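Local coordinates for PhnB protein (Bacillus cereus, PDB 3OMS) that is of unconfirmed function but belongs to the glyoxalase superfamily and may act as a 3-demethylubiquinone-9 3-methyltransferase, at residues 15-20 and 26-31; 57-62 and 66-71. One frame throughout, in Å; residues are numbered along the deposited sequence. Where two conformers were deposited one is given.

Interaction 1 (15-20 and 26-31)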
ATOM      1  N   LEU A  15       0.773  -1.342   7.145  1.00 23.53           N
ATOM      2  CA  LEU A  15       2.220  -1.385   7.154  0.60 24.43           C
ATOM      3  C   LEU A  15       2.746  -2.241   8.318  1.00 25.16           C
ATOM      4  O   LEU A  15       2.395  -2.026   9.485  1.00 25.74           O
ATOM      5  CB  LEU A  15       2.778   0.049   7.201  0.60 23.87           C
ATOM      6  CG  LEU A  15       2.682   0.943   5.954  0.60 24.31           C
ATOM      7  CD1 LEU A  15       1.245   1.326   5.512  0.60 24.15           C
ATOM      8  CD2 LEU A  15       3.512   2.222   6.204  0.60 23.11           C
HETATM    9  N   MSE A  16       3.603  -3.226   7.990  1.00 25.34           N
HETATM   10  CA  MSE A  16       4.208  -4.058   8.966  1.00 26.81           C
HETATM   11  C   MSE A  16       5.702  -3.726   9.130  1.00 27.75           C
HETATM   12  O   MSE A  16       6.514  -3.975   8.216  1.00 26.13           O
HETATM   13  CB  MSE A  16       4.027  -5.522   8.565  1.00 28.92           C
HETATM   14  CG  MSE A  16       4.586  -6.513   9.567  1.00 31.54           C
HETATM   15 SE   MSE A  16       4.055  -8.350   9.161  0.65 35.58          SE
HETATM   16  CE  MSE A  16       4.991  -8.480   7.509  1.00 34.20           C
ATOM     17  N   PHE A  17       6.009  -3.199  10.318  1.00 28.87           N
ATOM     18  CA  PHE A  17       7.332  -2.816  10.766  1.00 29.95           C
ATOM     19  C   PHE A  17       7.881  -3.909  11.675  1.00 31.90           C
ATOM     20  O   PHE A  17       7.170  -4.879  12.004  1.00 32.02           O
ATOM     21  CB  PHE A  17       7.265  -1.449  11.516  1.00 29.79           C
ATOM     22  CG  PHE A  17       6.855  -0.303  10.672  1.00 27.98           C
ATOM     23  CD1 PHE A  17       7.791   0.438   9.983  1.00 30.09           C
ATOM     24  CD2 PHE A  17       5.517   0.098  10.597  1.00 25.28           C
ATOM     25  CE1 PHE A  17       7.390   1.550   9.196  1.00 28.95           C
ATOM     26  CE2 PHE A  17       5.117   1.153   9.829  1.00 25.09           C
ATOM     27  CZ  PHE A  17       6.077   1.908   9.108  1.00 28.49           C
ATOM     28  N   GLU A  18       9.165  -3.806  12.057  1.00 34.61           N
ATOM     29  CA  GLU A  18       9.749  -4.721  13.055  1.00 36.92           C
ATOM     30  C   GLU A  18      10.358  -3.965  14.250  1.00 38.29           C
ATOM     31  O   GLU A  18      11.482  -4.258  14.684  1.00 40.09           O
ATOM     32  CB  GLU A  18      10.796  -5.672  12.404  1.00 38.92           C
ATOM     33  CG  GLU A  18      10.133  -6.612  11.376  1.00 40.63           C
ATOM     34  CD  GLU A  18      11.062  -7.610  10.720  1.00 44.80           C
ATOM     35  OE1 GLU A  18      12.294  -7.581  10.969  1.00 43.62           O
ATOM     36  OE2 GLU A  18      10.510  -8.448   9.970  1.00 45.19           O
ATOM     37  N   GLY A  19       9.609  -3.012  14.793  1.00 37.51           N
ATOM     38  CA  GLY A  19      10.070  -2.263  15.965  1.00 38.60           C
ATOM     39  C   GLY A  19       9.955  -0.767  15.831  1.00 36.48           C
ATOM     40  O   GLY A  19      10.071  -0.077  16.817  1.00 38.59           O
ATOM     41  N   LYS A  20       9.718  -0.266  14.637  1.00 33.82           N
ATOM     42  CA  LYS A  20       9.675   1.174  14.391  1.00 33.15           C
ATOM     43  C   LYS A  20       8.264   1.756  14.106  1.00 31.21           C
ATOM     44  O   LYS A  20       8.168   2.922  13.704  1.00 30.09           O
ATOM     45  CB  LYS A  20      10.611   1.509  13.224  1.00 33.44           C
ATOM     46  CG  LYS A  20      12.081   1.015  13.431  1.00 38.79           C
ATOM     47  CD  LYS A  20      12.924   2.091  13.956  1.00 44.13           C
ATOM     48  CE  LYS A  20      14.410   1.605  14.157  1.00 48.38           C
ATOM     49  NZ  LYS A  20      14.932   2.178  15.408  1.00 51.62           N
ATOM     50  N   ASN A  26       4.369   8.467  14.247  1.00 30.57           N
ATOM     51  CA  ASN A  26       4.566   9.828  14.737  1.00 33.03           C
ATOM     52  C   ASN A  26       5.198  10.724  13.664  1.00 32.17           C
ATOM     53  O   ASN A  26       4.811  11.891  13.498  1.00 33.61           O
ATOM     54  CB  ASN A  26       5.349   9.817  16.073  1.00 34.74           C
ATOM     55  CG  ASN A  26       4.426   9.487  17.272  1.00 37.07           C
ATOM     56  OD1 ASN A  26       3.619  10.290  17.659  1.00 45.48           O
ATOM     57  ND2 ASN A  26       4.539   8.318  17.806  1.00 45.28           N
ATOM     58  N   PHE A  27       6.135  10.166  12.907  1.00 31.61           N
ATOM     59  CA  PHE A  27       6.785  10.900  11.808  1.00 31.06           C
ATOM     60  C   PHE A  27       5.800  11.212  10.717  1.00 30.29           C
ATOM     61  O   PHE A  27       5.654  12.382  10.336  1.00 30.70           O
ATOM     62  CB  PHE A  27       7.955  10.075  11.266  1.00 31.54           C
ATOM     63  CG  PHE A  27       8.652  10.692  10.077  1.00 31.10           C
ATOM     64  CD1 PHE A  27       9.149  11.985  10.131  1.00 36.60           C
ATOM     65  CD2 PHE A  27       8.870   9.937   8.934  1.00 33.49           C
ATOM     66  CE1 PHE A  27       9.850  12.536   9.040  1.00 36.83           C
ATOM     67  CE2 PHE A  27       9.564  10.458   7.857  1.00 34.83           C
ATOM     68  CZ  PHE A  27      10.046  11.747   7.899  1.00 36.24           C
ATOM     69  N   TYR A  28       5.046  10.206  10.262  1.00 28.46           N
ATOM     70  CA  TYR A  28       4.139  10.404   9.110  1.00 28.01           C
ATOM     71  C   TYR A  28       3.018  11.387   9.422  1.00 29.01           C
ATOM     72  O   TYR A  28       2.677  12.246   8.615  1.00 29.50           O
ATOM     73  CB  TYR A  28       3.524   9.083   8.657  1.00 26.67           C
ATOM     74  CG  TYR A  28       4.534   8.072   8.150  1.00 27.35           C
ATOM     75  CD1 TYR A  28       5.776   8.466   7.585  1.00 24.70           C
ATOM     76  CD2 TYR A  28       4.245   6.726   8.196  1.00 26.39           C
ATOM     77  CE1 TYR A  28       6.655   7.513   7.129  1.00 28.23           C
ATOM     78  CE2 TYR A  28       5.109   5.792   7.788  1.00 25.22           C
ATOM     79  CZ  TYR A  28       6.323   6.170   7.238  1.00 26.09           C
ATOM     80  OH  TYR A  28       7.120   5.158   6.790  1.00 25.23           O
ATOM     81  N   THR A  29       2.448  11.276  10.609  1.00 30.12           N
ATOM     82  CA  THR A  29       1.341  12.140  10.948  1.00 31.09           C
ATOM     83  C   THR A  29       1.801  13.605  11.113  1.00 33.17           C
ATOM     84  O   THR A  29       0.977  14.496  11.110  1.00 34.14           O
ATOM     85  CB  THR A  29       0.591  11.698  12.203  1.00 31.05           C
ATOM     86  OG1 THR A  29       1.501  11.600  13.281  1.00 30.04           O
ATOM     87  CG2 THR A  29      -0.106  10.352  12.018  1.00 29.27           C
ATOM     88  N   SER A  30       3.100  13.856  11.233  1.00 35.07           N
ATOM     89  CA  SER A  30       3.613  15.240  11.268  1.00 36.87           C
ATOM     90  C   SER A  30       3.765  15.920   9.891  1.00 38.12           C
ATOM     91  O   SER A  30       4.011  17.147   9.821  1.00 39.57           O
ATOM     92  CB  SER A  30       4.972  15.263  11.974  1.00 37.97           C
ATOM     93  OG  SER A  30       6.046  14.877  11.095  1.00 37.93           O
ATOM     94  N   LEU A  31       3.599  15.167   8.807  1.00 36.42           N
ATOM     95  CA  LEU A  31       3.955  15.629   7.474  1.00 37.52           C
ATOM     96  C   LEU A  31       2.794  16.204   6.709  1.00 39.38           C
ATOM     97  O   LEU A  31       2.993  16.918   5.732  1.00 39.05           O
ATOM     98  CB  LEU A  31       4.505  14.460   6.641  1.00 36.91           C
ATOM     99  CG  LEU A  31       5.769  13.789   7.166  1.00 38.39           C
ATOM    100  CD1 LEU A  31       6.150  12.661   6.215  1.00 38.13           C
ATOM    101  CD2 LEU A  31       6.891  14.799   7.309  1.00 40.05           C
TER

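Interaction 2 (57-62 and 66-71)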
ATOM      1  N   ALA A  57      -2.005  -0.441  15.550  1.00 29.36           N
ATOM      2  CA  ALA A  57      -2.287   0.998  15.612  1.00 28.13           C
ATOM      3  C   ALA A  57      -2.991   1.447  14.339  1.00 27.39           C
ATOM      4  O   ALA A  57      -2.718   0.915  13.236  1.00 26.56           O
ATOM      5  CB  ALA A  57      -0.987   1.805  15.830  1.00 27.57           C
ATOM      6  N   THR A  58      -3.897   2.420  14.497  1.00 27.39           N
ATOM      7  CA  THR A  58      -4.613   3.062  13.390  1.00 27.15           C
ATOM      8  C   THR A  58      -4.295   4.525  13.443  1.00 27.63           C
ATOM      9  O   THR A  58      -4.269   5.125  14.510  1.00 27.32           O
ATOM     10  CB  THR A  58      -6.119   2.870  13.484  1.00 28.12           C
ATOM     11  OG1 THR A  58      -6.409   1.475  13.378  1.00 28.79           O
ATOM     12  CG2 THR A  58      -6.914   3.702  12.412  1.00 27.51           C
ATOM     13  N   PHE A  59      -4.007   5.110  12.280  1.00 26.06           N
ATOM     14  CA  PHE A  59      -3.747   6.544  12.185  1.00 27.00           C
ATOM     15  C   PHE A  59      -4.302   7.064  10.906  1.00 26.95           C
ATOM     16  O   PHE A  59      -4.551   6.287   9.969  1.00 28.07           O
ATOM     17  CB  PHE A  59      -2.254   6.848  12.265  1.00 26.58           C
ATOM     18  CG  PHE A  59      -1.421   6.223  11.191  1.00 25.81           C
ATOM     19  CD1 PHE A  59      -0.826   7.015  10.181  1.00 25.75           C
ATOM     20  CD2 PHE A  59      -1.104   4.852  11.235  1.00 25.26           C
ATOM     21  CE1 PHE A  59       0.009   6.441   9.216  1.00 23.23           C
ATOM     22  CE2 PHE A  59      -0.290   4.280  10.233  1.00 27.32           C
ATOM     23  CZ  PHE A  59       0.267   5.082   9.230  1.00 25.01           C
ATOM     24  N   THR A  60      -4.476   8.383  10.818  1.00 26.99           N
ATOM     25  CA  THR A  60      -4.943   8.975   9.582  1.00 26.45           C
ATOM     26  C   THR A  60      -3.801   9.798   8.935  1.00 26.73           C
ATOM     27  O   THR A  60      -2.937  10.340   9.620  1.00 26.40           O
ATOM     28  CB  THR A  60      -6.143   9.870   9.792  1.00 28.22           C
ATOM     29  OG1 THR A  60      -5.796  10.896  10.754  1.00 30.63           O
ATOM     30  CG2 THR A  60      -7.357   9.067  10.233  1.00 26.64           C
ATOM     31  N   LEU A  61      -3.797   9.821   7.600  1.00 25.90           N
ATOM     32  CA  LEU A  61      -3.027  10.768   6.836  1.00 26.35           C
ATOM     33  C   LEU A  61      -4.008  11.526   5.962  1.00 27.16           C
ATOM     34  O   LEU A  61      -4.708  10.944   5.103  1.00 26.30           O
ATOM     35  CB  LEU A  61      -1.951  10.035   6.025  1.00 24.36           C
ATOM     36  CG  LEU A  61      -0.876   9.198   6.751  1.00 26.56           C
ATOM     37  CD1 LEU A  61       0.061   8.505   5.740  1.00 25.30           C
ATOM     38  CD2 LEU A  61      -0.060  10.018   7.813  1.00 24.01           C
ATOM     39  N   ASN A  62      -4.137  12.820   6.242  1.00 29.29           N
ATOM     40  CA  ASN A  62      -5.147  13.663   5.625  1.00 31.13           C
ATOM     41  C   ASN A  62      -6.507  13.030   5.655  1.00 31.54           C
ATOM     42  O   ASN A  62      -7.200  13.016   4.639  1.00 32.11           O
ATOM     43  CB  ASN A  62      -4.752  13.986   4.179  1.00 32.15           C
ATOM     44  CG  ASN A  62      -5.445  15.243   3.614  1.00 35.90           C
ATOM     45  OD1 ASN A  62      -6.118  15.163   2.586  1.00 41.23           O
ATOM     46  ND2 ASN A  62      -5.296  16.385   4.278  1.00 35.86           N
ATOM     47  N   PHE A  66      -4.912   4.571   7.903  1.00 24.01           N
ATOM     48  CA  PHE A  66      -3.843   3.596   7.695  1.00 23.13           C
ATOM     49  C   PHE A  66      -3.722   2.758   8.961  1.00 24.76           C
ATOM     50  O   PHE A  66      -4.120   3.194  10.040  1.00 25.19           O
ATOM     51  CB  PHE A  66      -2.542   4.300   7.362  1.00 24.04           C
ATOM     52  CG  PHE A  66      -2.579   4.961   6.017  1.00 25.86           C
ATOM     53  CD1 PHE A  66      -2.066   4.289   4.879  1.00 26.47           C
ATOM     54  CD2 PHE A  66      -3.210   6.174   5.846  1.00 25.36           C
ATOM     55  CE1 PHE A  66      -2.158   4.851   3.650  1.00 27.39           C
ATOM     56  CE2 PHE A  66      -3.302   6.758   4.587  1.00 25.75           C
ATOM     57  CZ  PHE A  66      -2.787   6.099   3.481  1.00 28.72           C
HETATM   58  N   MSE A  67      -3.236   1.525   8.819  1.00 24.61           N
HETATM   59  CA  MSE A  67      -2.941   0.685   9.940  1.00 25.82           C
HETATM   60  C   MSE A  67      -1.473   0.298   9.941  1.00 26.12           C
HETATM   61  O   MSE A  67      -0.809   0.180   8.873  1.00 25.34           O
HETATM   62  CB  MSE A  67      -3.829  -0.544   9.892  1.00 27.14           C
HETATM   63  CG  MSE A  67      -5.278  -0.254  10.127  1.00 28.37           C
HETATM   64 SE   MSE A  67      -6.367  -1.756   9.569  0.65 33.13          SE
HETATM   65  CE  MSE A  67      -6.023  -2.918  11.034  1.00 38.84           C
ATOM     66  N   CYS A  68      -0.935   0.062  11.141  1.00 26.66           N
ATOM     67  CA  CYS A  68       0.407  -0.539  11.239  1.00 26.45           C
ATOM     68  C   CYS A  68       0.518  -1.422  12.436  1.00 27.30           C
ATOM     69  O   CYS A  68      -0.304  -1.379  13.352  1.00 28.00           O
ATOM     70  CB  CYS A  68       1.511   0.548  11.231  1.00 25.70           C
ATOM     71  SG  CYS A  68       1.474   1.642  12.680  1.00 27.74           S
ATOM     72  N   ILE A  69       1.521  -2.311  12.381  1.00 28.70           N
ATOM     73  CA  ILE A  69       1.918  -3.128  13.491  1.00 28.39           C
ATOM     74  C   ILE A  69       3.445  -3.209  13.554  1.00 29.29           C
ATOM     75  O   ILE A  69       4.107  -2.932  12.557  1.00 29.27           O
ATOM     76  CB  ILE A  69       1.398  -4.587  13.383  1.00 29.10           C
ATOM     77  CG1 ILE A  69       2.117  -5.346  12.240  1.00 29.21           C
ATOM     78  CG2 ILE A  69      -0.134  -4.658  13.233  1.00 30.24           C
ATOM     79  CD1 ILE A  69       1.703  -6.794  12.073  1.00 30.38           C
ATOM     80  N   ASP A  70       3.970  -3.654  14.714  1.00 30.22           N
ATOM     81  CA  ASP A  70       5.333  -4.181  14.834  1.00 30.92           C
ATOM     82  C   ASP A  70       5.203  -5.681  14.882  1.00 31.83           C
ATOM     83  O   ASP A  70       4.646  -6.269  15.854  1.00 34.53           O
ATOM     84  CB  ASP A  70       6.034  -3.678  16.100  1.00 31.82           C
ATOM     85  CG  ASP A  70       6.495  -2.259  15.989  1.00 30.44           C
ATOM     86  OD1 ASP A  70       7.064  -1.891  14.953  1.00 30.14           O
ATOM     87  OD2 ASP A  70       6.348  -1.494  16.978  1.00 34.31           O
ATOM     88  N   SER A  71       5.664  -6.325  13.816  1.00 32.89           N
ATOM     89  CA  SER A  71       5.643  -7.776  13.750  1.00 35.34           C
ATOM     90  C   SER A  71       6.384  -8.473  14.927  1.00 38.42           C
ATOM     91  O   SER A  71       7.526  -8.150  15.224  1.00 37.15           O
ATOM     92  CB  SER A  71       6.265  -8.258  12.447  1.00 35.20           C
ATOM     93  OG  SER A  71       6.205  -9.669  12.447  1.00 38.38           O
TER

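Interaction 1 (15-20 and 26-31)
F17 and L15 reach out from the end of the first strand to meet Y28 on the helix that follows, packing the opening beta-alpha unit of a βαβββ module, the building block of the glyoxalase fold. The contact is small, buried and made by side chains alone. F17 and Y28 approach from opposite directions, and F17 CZ comes 4.1 Å from Y28 OH. The hydroxyl sits at the edge of the F17 ring, close to its plane. Relative to the Y28 ring the approach is oblique, with F17 CZ also 4.2 Å from Y28 CE2. In both aromatics CG lies opposite the carbonyl carbon and beside the backbone N (chi1 -65° in F17, -63° in Y28), which points each ring across to the other segment. L15 adds its CD2 methyl, which comes obliquely against Y28 CE2 at 4.2 Å; this residue was modelled in two conformers, and the distance belongs to one of them. Y28 OH gets nothing polar from F17 or L15. Its partner is D126 OD2, a hydrogen bond that carries the tyrosine over to the other half of the chain, where W132 also meets its ring edge-to-face. F17 in turn has F79 as an edge-to-face neighbour. Next to Y28, F27 turns to a different side of the helix, against L102 and into a cation-pi contact with K127. A little further along, F27 O takes two donors: S30 N at 3.1 Å, and S30 OG at 2.6 Å, the hydroxyl curling back to bond on a lone pair in the carbonyl plane, at a C=O...O angle of 142°.

Interaction 2 (57-62 and 66-71)
F59 and F66 face each other in a beta hairpin, paired twice through their backbones. F66 N gives to F59 O at 2.7 Å, a nearly straight bond (172° at the hydrogen), and F59 N returns one to F66 O at 2.9 Å. Two residues along, A57 and C68 form a second hydrogen-bonded pair: C68 N to A57 O and A57 N to C68 O, with the latter more bent at 146°. Between them, T58 and M67 are a non-hydrogen-bonded pair whose backbone groups face outward, T58 bonding to V38 and S39 and M67 to T13 and L15. The carbonyls of A57 and F66 each have a CA-H contact besides, from M67 CA and T58 CA. Side chains finish the join. The F66 CB lies over one face of the F59 ring, 3.5 Å from F59 CZ; F59 is brought beneath it because CG stands between the backbone N and the carbonyl carbon (chi1 60°). L61 CD1 sits in turn over a face of the F66 ring, a second CH-pi contact, while C68 SG meets F59 CE2 obliquely at 4.0 Å. I11 of the second subunit touches L61 and F66. Past the paired region, D70 satisfies the amides of G19 and A21 through OD1 and that of V54 through OD2. The strands lie mid-sheet, 54-61 beside 37-42 and 64-70 beside 11-17. Helix 21-29 packs on the face holding A57, F59 and C68, with M25 against all three and Y28 on L61.

In the fold
Both interactions are buried and belong to the same βαβββ module, yet they hold it in different ways. Interaction 2 joins two central strands by backbone bonds and broad side-chain packing, burying 407 Å². Interaction 1 buries 83 Å² between strand 11-17 and the helix, through side-chain packing, with no polar bond between its two segments. They meet directly where strands 11-17 and 64-70 are neighbours: F17 O probably accepts from S71 N at 2.8 Å, and L15 O packs on C68 CB. Helix 21-29 serves both, since Y28 touches L61 as well. Each also reaches the second subunit: L15 pairs with one of its strands, whereas L61, F66 and M67 pack against it.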